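Local atomic coordinates of phosphoribosylaminoimidazole-succinocarboxamide synthase (Ehrlichia chaffeensis str. Arkansas, PDB entry 3KRE), a protein that catalyses the ATP-dependent joining of L-aspartate to 5-amino-1-(5-phosphoribosyl)imidazole-4-carboxylate, giving the succinocarboxamide intermediate of de novo purine biosynthesis. Residues F49-I53 with I63-I69; L186-I192 with V253-L257; L175-N180 with F197-F201. All blocks are in the same frame, centred on the assembly; numbering follows the deposited sequence.

Contact 1 (F49-I53 with I63-I69); sequences FKDEI and IIHEKGI. With EDO (1,2-ethanediol), chain K.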
loop_
_atom_site.group_PDB
_atom_site.type_symbol
_atom_site.label_atom_id
_atom_site.label_comp_id
_atom_site.label_asym_id
_atom_site.label_seq_id
_atom_site.Cartn_x
_atom_site.Cartn_y
_atom_site.Cartn_z
ATOM N N PHE A 49 0.727 -0.732 13.626
ATOM C CA PHE A 49 1.899 -0.313 12.842
ATOM C C PHE A 49 3.152 -0.271 13.697
ATOM O O PHE A 49 3.196 0.482 14.668
ATOM C CB PHE A 49 1.630 1.049 12.179
ATOM C CG PHE A 49 0.593 0.987 11.084
ATOM C CD1 PHE A 49 0.968 1.066 9.722
ATOM C CD2 PHE A 49 -0.737 0.818 11.390
ATOM C CE1 PHE A 49 -0.028 1.011 8.725
ATOM C CE2 PHE A 49 -1.704 0.750 10.386
ATOM C CZ PHE A 49 -1.333 0.848 9.079
ATOM N N LYS A 50 4.147 -1.091 13.337
ATOM C CA LYS A 50 5.450 -1.059 13.962
ATOM C C LYS A 50 6.373 0.013 13.380
ATOM O O LYS A 50 6.082 0.655 12.365
ATOM C CB LYS A 50 6.146 -2.418 13.822
ATOM C CG LYS A 50 5.379 -3.574 14.415
ATOM C CD LYS A 50 6.184 -4.866 14.331
ATOM C CE LYS A 50 6.191 -5.486 12.959
ATOM N NZ LYS A 50 7.212 -6.611 12.874
ATOM N N ASP A 51 7.533 0.206 14.015
ATOM C CA ASP A 51 8.505 1.182 13.495
ATOM C C ASP A 51 9.621 0.501 12.704
ATOM O O ASP A 51 10.561 1.151 12.265
ATOM C CB ASP A 51 9.100 2.029 14.609
ATOM C CG ASP A 51 8.119 3.043 15.197
ATOM O OD1 ASP A 51 7.052 3.349 14.608
ATOM O OD2 ASP A 51 8.413 3.561 16.296
ATOM N N GLU A 52 9.480 -0.796 12.503
ATOM C CA GLU A 52 10.391 -1.573 11.708
ATOM C C GLU A 52 10.254 -1.169 10.238
ATOM O O GLU A 52 9.141 -0.897 9.754
ATOM C CB GLU A 52 10.104 -3.083 11.929
ATOM C CG GLU A 52 10.329 -3.532 13.380
ATOM C CD GLU A 52 9.914 -4.991 13.662
ATOM O OE1 GLU A 52 9.728 -5.752 12.704
ATOM O OE2 GLU A 52 9.802 -5.379 14.843
ATOM N N ILE A 53 11.380 -1.109 9.549
ATOM C CA ILE A 53 11.422 -0.964 8.082
ATOM C C ILE A 53 12.406 -2.013 7.579
ATOM O O ILE A 53 13.394 -2.312 8.236
ATOM C CB ILE A 53 11.851 0.493 7.688
ATOM C CG1 ILE A 53 11.522 0.849 6.221
ATOM C CG2 ILE A 53 13.374 0.736 7.970
ATOM C CD1 ILE A 53 11.568 2.414 5.973
ATOM N N ILE A 63 15.044 0.277 12.714
ATOM C CA ILE A 63 13.945 0.858 13.468
ATOM C C ILE A 63 13.954 2.349 13.156
ATOM O O ILE A 63 14.963 3.016 13.378
ATOM C CB ILE A 63 14.145 0.683 14.961
ATOM C CG1 ILE A 63 14.180 -0.810 15.319
ATOM C CG2 ILE A 63 13.040 1.467 15.739
ATOM C CD1 ILE A 63 12.916 -1.551 14.932
ATOM N N ILE A 64 12.842 2.851 12.641
ATOM C CA ILE A 64 12.643 4.283 12.365
ATOM C C ILE A 64 11.564 4.773 13.334
ATOM O O ILE A 64 10.351 4.637 13.081
ATOM C CB ILE A 64 12.172 4.551 10.914
ATOM C CG1 ILE A 64 13.047 3.843 9.877
ATOM C CG2 ILE A 64 12.066 6.086 10.582
ATOM C CD1 ILE A 64 14.443 4.232 9.893
ATOM N N HIS A 65 11.986 5.381 14.435
ATOM C CA HIS A 65 11.047 5.779 15.455
ATOM C C HIS A 65 9.964 6.669 14.848
ATOM O O HIS A 65 10.261 7.591 14.073
ATOM C CB HIS A 65 11.711 6.504 16.613
ATOM C CG HIS A 65 10.735 7.021 17.606
ATOM N ND1 HIS A 65 9.901 6.183 18.308
ATOM C CD2 HIS A 65 10.374 8.280 17.931
ATOM C CE1 HIS A 65 9.111 6.906 19.082
ATOM N NE2 HIS A 65 9.389 8.181 18.887
ATOM N N GLU A 66 8.723 6.345 15.203
ATOM C CA GLU A 66 7.507 7.057 14.761
ATOM C C GLU A 66 6.970 6.707 13.366
ATOM O O GLU A 66 5.858 7.156 13.017
ATOM C CB GLU A 66 7.714 8.570 14.866
ATOM C CG GLU A 66 6.480 9.342 15.014
ATOM C CD GLU A 66 6.698 10.848 15.091
ATOM O OE1 GLU A 66 7.862 11.322 15.107
ATOM O OE2 GLU A 66 5.662 11.552 15.133
ATOM N N LYS A 67 7.699 5.909 12.585
ATOM C CA LYS A 67 7.275 5.604 11.214
ATOM C C LYS A 67 5.914 4.928 11.229
ATOM O O LYS A 67 5.046 5.231 10.410
ATOM C CB LYS A 67 8.318 4.740 10.524
ATOM C CG LYS A 67 7.902 3.992 9.301
ATOM C CD LYS A 67 8.848 2.833 9.096
ATOM C CE LYS A 67 8.310 1.883 8.135
ATOM N NZ LYS A 67 7.317 0.939 8.676
ATOM N N GLY A 68 5.686 4.039 12.187
ATOM C CA GLY A 68 4.383 3.372 12.262
ATOM C C GLY A 68 3.223 4.258 12.609
ATOM O O GLY A 68 2.096 4.043 12.149
ATOM N N ILE A 69 3.477 5.226 13.480
ATOM C CA ILE A 69 2.468 6.180 13.845
ATOM C C ILE A 69 2.057 6.971 12.617
ATOM O O ILE A 69 0.871 7.129 12.319
ATOM C CB ILE A 69 2.971 7.106 14.977
ATOM C CG1 ILE A 69 3.141 6.280 16.271
ATOM C CG2 ILE A 69 2.004 8.301 15.173
ATOM C CD1 ILE A 69 3.807 7.030 17.427
HETATM C C1 EDO K . 5.967 -0.404 17.924
HETATM O O1 EDO K . 5.245 -1.616 17.697
HETATM C C2 EDO K . 7.489 -0.614 17.846
HETATM O O2 EDO K . 8.021 -0.906 16.521
HETATM O O HOH W 1 4.985 0.920 10.004
HETATM O O HOH W 2 10.344 3.314 18.380
#
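The start of helix 67-84 is held here by the carboxylate of Asp51, the residue directly before strand 52-55 of the small antiparallel hairpin 52-63, in which Glu52 and Ile63 form a non-hydrogen-bonded pair. A type II turn, Ile64 to Lys67, carries the chain from hairpin to helix, with Glu66 at the N-cap position. Asp51 OD1 takes the N-H of Gly68 (N to OD1 2.9 Å) on its anti side, while OD2 receives Glu66 N at 3.0 Å from well above the carboxylate plane. Both oxygens are thus tied to the helix start, and Arg98 adds a salt bridge to OD1. The Asp51 backbone joins in, its O accepting Ile64 N over 2.9 Å in an almost straight bond (171°). Gly68 CA lies against Lys50 O at 3.2 Å, a close backbone approach at a residue without a side chain. On the hairpin side, Ile53 CG2 packs on Ile64 CG1 (3.7 Å) and the Lys67 chain passes across Ile53 at about a right angle. Bent at its last torsion (chi4 -81°), Lys67 is also salt-bridged to Asp221, and its NZ donates to Glu52 O at 2.8 Å.

Contact 2 (L186-I192 with V253-L257); sequences LFFNVGI and VAHKL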
loop_
_atom_site.group_PDB
_atom_site.type_symbol
_atom_site.label_atom_id
_atom_site.label_comp_id
_atom_site.label_asym_id
_atom_site.label_seq_id
_atom_site.Cartn_x
_atom_site.Cartn_y
_atom_site.Cartn_z
ATOM N N LEU A 186 -5.445 13.648 -5.151
ATOM C CA LEU A 186 -5.378 14.214 -3.816
ATOM C C LEU A 186 -3.924 14.559 -3.459
ATOM O O LEU A 186 -3.677 15.617 -2.879
ATOM C CB LEU A 186 -6.109 13.322 -2.822
ATOM C CG LEU A 186 -5.518 12.120 -2.220
ATOM C CD1 LEU A 186 -4.608 12.593 -1.092
ATOM C CD2 LEU A 186 -6.696 11.199 -1.732
ATOM N N PHE A 187 -2.970 13.748 -3.912
ATOM C CA PHE A 187 -1.563 14.063 -3.708
ATOM C C PHE A 187 -1.127 15.264 -4.540
ATOM O O PHE A 187 -0.435 16.144 -4.050
ATOM C CB PHE A 187 -0.673 12.849 -3.993
ATOM C CG PHE A 187 -0.589 11.870 -2.855
ATOM C CD1 PHE A 187 -0.108 12.259 -1.616
ATOM C CD2 PHE A 187 -0.961 10.552 -3.025
ATOM C CE1 PHE A 187 0.002 11.340 -0.563
ATOM C CE2 PHE A 187 -0.831 9.651 -1.984
ATOM C CZ PHE A 187 -0.377 10.052 -0.765
ATOM N N PHE A 188 -1.583 15.339 -5.783
ATOM C CA PHE A 188 -1.226 16.464 -6.642
ATOM C C PHE A 188 -1.647 17.792 -6.008
ATOM O O PHE A 188 -0.923 18.776 -6.067
ATOM C CB PHE A 188 -1.887 16.319 -8.002
ATOM C CG PHE A 188 -1.618 17.476 -8.919
ATOM C CD1 PHE A 188 -0.483 17.493 -9.701
ATOM C CD2 PHE A 188 -2.475 18.563 -8.958
ATOM C CE1 PHE A 188 -0.212 18.575 -10.543
ATOM C CE2 PHE A 188 -2.210 19.649 -9.774
ATOM C CZ PHE A 188 -1.093 19.641 -10.575
ATOM N N ASN A 189 -2.828 17.789 -5.405
ATOM C CA ASN A 189 -3.406 18.976 -4.798
ATOM C C ASN A 189 -2.650 19.447 -3.554
ATOM O O ASN A 189 -2.789 20.584 -3.165
ATOM C CB ASN A 189 -4.919 18.772 -4.552
ATOM C CG ASN A 189 -5.708 18.760 -5.873
ATOM O OD1 ASN A 189 -5.262 19.333 -6.852
ATOM N ND2 ASN A 189 -6.865 18.104 -5.892
ATOM N N VAL A 190 -1.800 18.598 -2.993
ATOM C CA VAL A 190 -0.905 19.024 -1.914
ATOM C C VAL A 190 0.545 18.959 -2.365
ATOM O O VAL A 190 1.459 18.959 -1.552
ATOM C CB VAL A 190 -1.182 18.245 -0.613
ATOM C CG1 VAL A 190 -2.602 18.495 -0.175
ATOM C CG2 VAL A 190 -0.863 16.736 -0.811
ATOM N N GLY A 191 0.764 18.951 -3.673
ATOM C CA GLY A 191 2.103 19.141 -4.238
ATOM C C GLY A 191 3.023 17.926 -4.259
ATOM O O GLY A 191 4.259 18.066 -4.228
ATOM N N ILE A 192 2.409 16.745 -4.364
ATOM C CA ILE A 192 3.091 15.464 -4.352
ATOM C C ILE A 192 2.670 14.654 -5.566
ATOM O O ILE A 192 1.481 14.601 -5.905
ATOM C CB ILE A 192 2.697 14.660 -3.085
ATOM C CG1 ILE A 192 3.251 15.365 -1.821
ATOM C CG2 ILE A 192 3.206 13.208 -3.219
ATOM C CD1 ILE A 192 2.874 14.745 -0.400
ATOM N N VAL A 253 4.651 14.067 4.273
ATOM C CA VAL A 253 3.453 13.529 3.637
ATOM C C VAL A 253 2.272 13.717 4.618
ATOM O O VAL A 253 1.191 14.215 4.235
ATOM C CB VAL A 253 3.601 12.042 3.266
ATOM C CG1 VAL A 253 2.240 11.451 2.738
ATOM C CG2 VAL A 253 4.736 11.859 2.251
ATOM N N ALA A 254 2.480 13.346 5.878
ATOM C CA ALA A 254 1.408 13.503 6.868
ATOM C C ALA A 254 0.948 14.944 7.034
ATOM O O ALA A 254 -0.260 15.231 7.129
ATOM C CB ALA A 254 1.805 12.928 8.205
ATOM N N HIS A 255 1.901 15.854 7.082
ATOM C CA HIS A 255 1.558 17.251 7.232
ATOM C C HIS A 255 0.791 17.797 6.076
ATOM O O HIS A 255 -0.196 18.497 6.267
ATOM C CB HIS A 255 2.799 18.089 7.448
ATOM C CG HIS A 255 3.419 17.898 8.786
ATOM N ND1 HIS A 255 4.691 18.329 9.085
ATOM C CD2 HIS A 255 2.932 17.334 9.917
ATOM C CE1 HIS A 255 4.967 18.025 10.341
ATOM N NE2 HIS A 255 3.909 17.433 10.872
ATOM N N LYS A 256 1.274 17.528 4.863
ATOM C CA LYS A 256 0.609 18.011 3.639
ATOM C C LYS A 256 -0.782 17.425 3.462
ATOM O O LYS A 256 -1.687 18.114 2.982
ATOM C CB LYS A 256 1.467 17.688 2.429
ATOM C CG LYS A 256 2.680 18.589 2.375
ATOM C CD LYS A 256 3.457 18.374 1.104
ATOM C CE LYS A 256 4.021 19.698 0.615
ATOM N NZ LYS A 256 3.940 19.725 -0.824
ATOM N N LEU A 257 -0.979 16.175 3.888
ATOM C CA LEU A 257 -2.290 15.571 3.880
ATOM C C LEU A 257 -3.231 16.053 5.008
ATOM O O LEU A 257 -4.464 15.850 4.915
ATOM C CB LEU A 257 -2.169 14.046 3.946
ATOM C CG LEU A 257 -1.634 13.368 2.688
ATOM C CD1 LEU A 257 -1.542 11.865 2.924
ATOM C CD2 LEU A 257 -2.539 13.605 1.494
#
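Lys256 runs antiparallel to the side chain of Val190 and delivers its ammonium to a main-chain oxygen: NZ donates to Val190 O at 2.7 Å, just past the end of helix 166-189. The bond enters with a C=O...N angle of 150°, the donor tilted modestly from the carbonyl plane. Two torsions away from the staggered positions, chi3 at 144° and chi4 at -142°, bend the end of the lysine chain on its way to this oxygen. Asp227 offers NZ a second, long and weak ion pair. In return, Val190 CG1 rests 3.3 Å from Lys256 O, so each residue's side chain meets the other's carbonyl.

Val190, whose carbonyl Lys256 grips, lies within the Schellman motif that ends the helix. Gly191, with positive phi, is its C-prime residue; Gly191 N bonds to Phe188 O, and Ile192 N reaches back to Phe187 O. Phe187 O also accepts Val190 N, the two donors arriving from opposite faces of its carbonyl plane. The chain then turns into strand 192-204, and Ile192 CD1 lies 4.0 Å from Lys256 CD.

Apolar contacts with helix 246-257 make up the rest of the interface. Leu257 CD2 presses on Leu186 CD1 at 3.5 Å, tighter than usual van der Waals contact, with the two leucines crossing at about a right angle. Val253 CG1 meets the Phe187 ring at its edge, near the plane, 4.0 Å from CE1; Leu257 CD1 comes obliquely to the same Phe187 atom at 3.8 Å. Leu78 of helix 67-84 touches both Leu186 and Phe187, while Leu225 of strand 223-227 contacts Phe187, Ile192 and Val253.

Contact 3 (L175-N180 with F197-F201); sequences LSLKIN and FKLEF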
loop_
_atom_site.group_PDB
_atom_site.type_symbol
_atom_site.label_atom_id
_atom_site.label_comp_id
_atom_site.label_asym_id
_atom_site.label_seq_id
_atom_site.Cartn_x
_atom_site.Cartn_y
_atom_site.Cartn_z
ATOM N N LEU A 175 -10.704 -1.127 -10.235
ATOM C CA LEU A 175 -10.577 -0.529 -8.897
ATOM C C LEU A 175 -9.198 0.086 -8.716
ATOM O O LEU A 175 -9.082 1.181 -8.154
ATOM C CB LEU A 175 -10.830 -1.575 -7.784
ATOM C CG LEU A 175 -12.262 -2.086 -7.644
ATOM C CD1 LEU A 175 -12.333 -3.262 -6.597
ATOM C CD2 LEU A 175 -13.259 -0.936 -7.266
ATOM N N SER A 176 -8.158 -0.633 -9.155
ATOM C CA SER A 176 -6.783 -0.145 -9.043
ATOM C C SER A 176 -6.592 1.156 -9.791
ATOM O O SER A 176 -5.973 2.102 -9.266
ATOM C CB SER A 176 -5.769 -1.235 -9.486
ATOM O OG SER A 176 -5.809 -2.319 -8.580
ATOM N N LEU A 177 -7.104 1.253 -11.014
ATOM C CA LEU A 177 -7.018 2.481 -11.779
ATOM C C LEU A 177 -7.855 3.624 -11.159
ATOM O O LEU A 177 -7.450 4.791 -11.207
ATOM C CB LEU A 177 -7.434 2.226 -13.247
ATOM C CG LEU A 177 -6.477 1.282 -13.979
ATOM C CD1 LEU A 177 -6.981 0.886 -15.389
ATOM C CD2 LEU A 177 -5.069 1.968 -14.031
ATOM N N LYS A 178 -9.024 3.305 -10.615
ATOM C CA LYS A 178 -9.859 4.318 -9.964
ATOM C C LYS A 178 -9.124 4.846 -8.715
ATOM O O LYS A 178 -9.058 6.064 -8.488
ATOM C CB LYS A 178 -11.238 3.748 -9.594
ATOM C CG LYS A 178 -12.192 4.719 -8.853
ATOM C CD LYS A 178 -13.662 4.148 -8.729
ATOM C CE LYS A 178 -14.501 4.968 -7.679
ATOM N NZ LYS A 178 -15.885 4.443 -7.464
ATOM N N ILE A 179 -8.559 3.930 -7.953
ATOM C CA ILE A 179 -7.768 4.284 -6.765
ATOM C C ILE A 179 -6.592 5.158 -7.184
ATOM O O ILE A 179 -6.285 6.164 -6.527
ATOM C CB ILE A 179 -7.328 3.007 -5.973
ATOM C CG1 ILE A 179 -8.539 2.363 -5.309
ATOM C CG2 ILE A 179 -6.242 3.360 -4.899
ATOM C CD1 ILE A 179 -8.370 0.899 -4.884
ATOM N N ASN A 180 -5.913 4.780 -8.275
ATOM C CA ASN A 180 -4.821 5.587 -8.792
ATOM C C ASN A 180 -5.305 7.011 -9.096
ATOM O O ASN A 180 -4.665 7.983 -8.720
ATOM C CB ASN A 180 -4.223 4.938 -10.039
ATOM C CG ASN A 180 -2.990 5.692 -10.581
ATOM O OD1 ASN A 180 -2.177 6.225 -9.820
ATOM N ND2 ASN A 180 -2.860 5.733 -11.917
ATOM N N PHE A 197 2.487 2.728 -6.661
ATOM C CA PHE A 197 2.041 2.203 -5.377
ATOM C C PHE A 197 1.585 0.763 -5.488
ATOM O O PHE A 197 1.406 0.268 -6.588
ATOM C CB PHE A 197 0.935 3.082 -4.768
ATOM C CG PHE A 197 -0.332 3.122 -5.565
ATOM C CD1 PHE A 197 -1.451 2.435 -5.139
ATOM C CD2 PHE A 197 -0.424 3.866 -6.703
ATOM C CE1 PHE A 197 -2.636 2.493 -5.855
ATOM C CE2 PHE A 197 -1.625 3.943 -7.431
ATOM C CZ PHE A 197 -2.721 3.244 -7.003
ATOM N N LYS A 198 1.496 0.081 -4.334
ATOM C CA LYS A 198 1.134 -1.317 -4.241
ATOM C C LYS A 198 -0.139 -1.421 -3.418
ATOM O O LYS A 198 -0.269 -0.791 -2.353
ATOM C CB LYS A 198 2.264 -2.125 -3.572
ATOM C CG LYS A 198 2.018 -3.636 -3.395
ATOM C CD LYS A 198 1.237 -4.016 -2.140
ATOM C CE LYS A 198 2.093 -4.095 -0.835
ATOM N NZ LYS A 198 1.168 -3.793 0.302
ATOM N N LEU A 199 -1.067 -2.246 -3.899
ATOM C CA LEU A 199 -2.319 -2.547 -3.232
ATOM C C LEU A 199 -2.435 -4.039 -2.953
ATOM O O LEU A 199 -1.894 -4.862 -3.701
ATOM C CB LEU A 199 -3.509 -2.174 -4.126
ATOM C CG LEU A 199 -3.607 -0.718 -4.539
ATOM C CD1 LEU A 199 -4.848 -0.539 -5.455
ATOM C CD2 LEU A 199 -3.663 0.210 -3.277
ATOM N N GLU A 200 -3.166 -4.382 -1.898
ATOM C CA GLU A 200 -3.592 -5.742 -1.631
ATOM C C GLU A 200 -5.060 -5.719 -1.323
ATOM O O GLU A 200 -5.560 -4.768 -0.696
ATOM C CB GLU A 200 -2.852 -6.328 -0.408
ATOM C CG GLU A 200 -1.377 -6.503 -0.684
ATOM C CD GLU A 200 -0.630 -7.039 0.521
ATOM O OE1 GLU A 200 -1.217 -7.826 1.303
ATOM O OE2 GLU A 200 0.561 -6.698 0.640
ATOM N N PHE A 201 -5.739 -6.775 -1.739
ATOM C CA PHE A 201 -7.167 -6.887 -1.525
ATOM C C PHE A 201 -7.466 -8.182 -0.796
ATOM O O PHE A 201 -6.705 -9.148 -0.881
ATOM C CB PHE A 201 -7.888 -6.914 -2.859
ATOM C CG PHE A 201 -7.861 -5.578 -3.622
ATOM C CD1 PHE A 201 -8.929 -4.691 -3.560
ATOM C CD2 PHE A 201 -6.768 -5.247 -4.417
ATOM C CE1 PHE A 201 -8.876 -3.475 -4.282
ATOM C CE2 PHE A 201 -6.738 -4.020 -5.114
ATOM C CZ PHE A 201 -7.790 -3.186 -5.056
#
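Apolar packing carries most of the contact between helix 175-180 and the strand at 197-199. Ile179 touches all three apolar residues on the strand side: its CD1 meets Leu199 CD1 tip to tip at 3.8 Å and also reaches Phe201 CZ at 4.1 Å. Its other branch, CG2, stands anti to the backbone N and touches Phe197 CE1 at 3.8 Å. One turn earlier in the helix, Leu175 CD1 approaches Phe201 CE1 obliquely at 4.2 Å.

Polar atoms meet the aromatic and aliphatic groups without any hydrogen bond across the interface. Asn180 OD1 lies near the plane of the Phe197 ring, at its edge, 3.3 Å from CE2; amide and ring planes are 36° apart. The Asn180 CB is in that ring plane as well, 3.8 Å from CZ. Asn116 ND2 bonds to OD1 and helps to fix the amide's rotation. Ser176 OG, 3.7 Å from Leu199 CD1, is satisfied within its own helix by Ile172 O, which suits it to this buried apolar setting.

Neighbouring strands extend the same surface: Val112 and Ile139 touch Ser176. The axes of segments 175-180 and 197-199 approach to 10.5 Å, their directions 136° apart, as a helix laid on the face of an antiparallel sheet in an alpha+beta fold.

In the fold
Contact 1 closes early in the chain, before either of the others opens. Contacts 2 and 3 alternate: 175-180, 186-192, 197-201 and 253-257 follow one another, so helix 166-189 packs first on the large antiparallel sheet and then, at its end, on helix 246-257. Strand 192-204 follows directly. The centres of contacts 1 and 2 lie about 21 Å apart, those of 1 and 3 about 23 Å, and those of 2 and 3 about 18 Å; no pair touches. Helix 67-84 starts in contact 1 and supplies Leu78 to contact 2, while helix 246-257, part of contact 2, places Tyr250 on Ile53 and Lys67. These two helices thus connect the region of hairpin 52-63 with the end of helix 166-189.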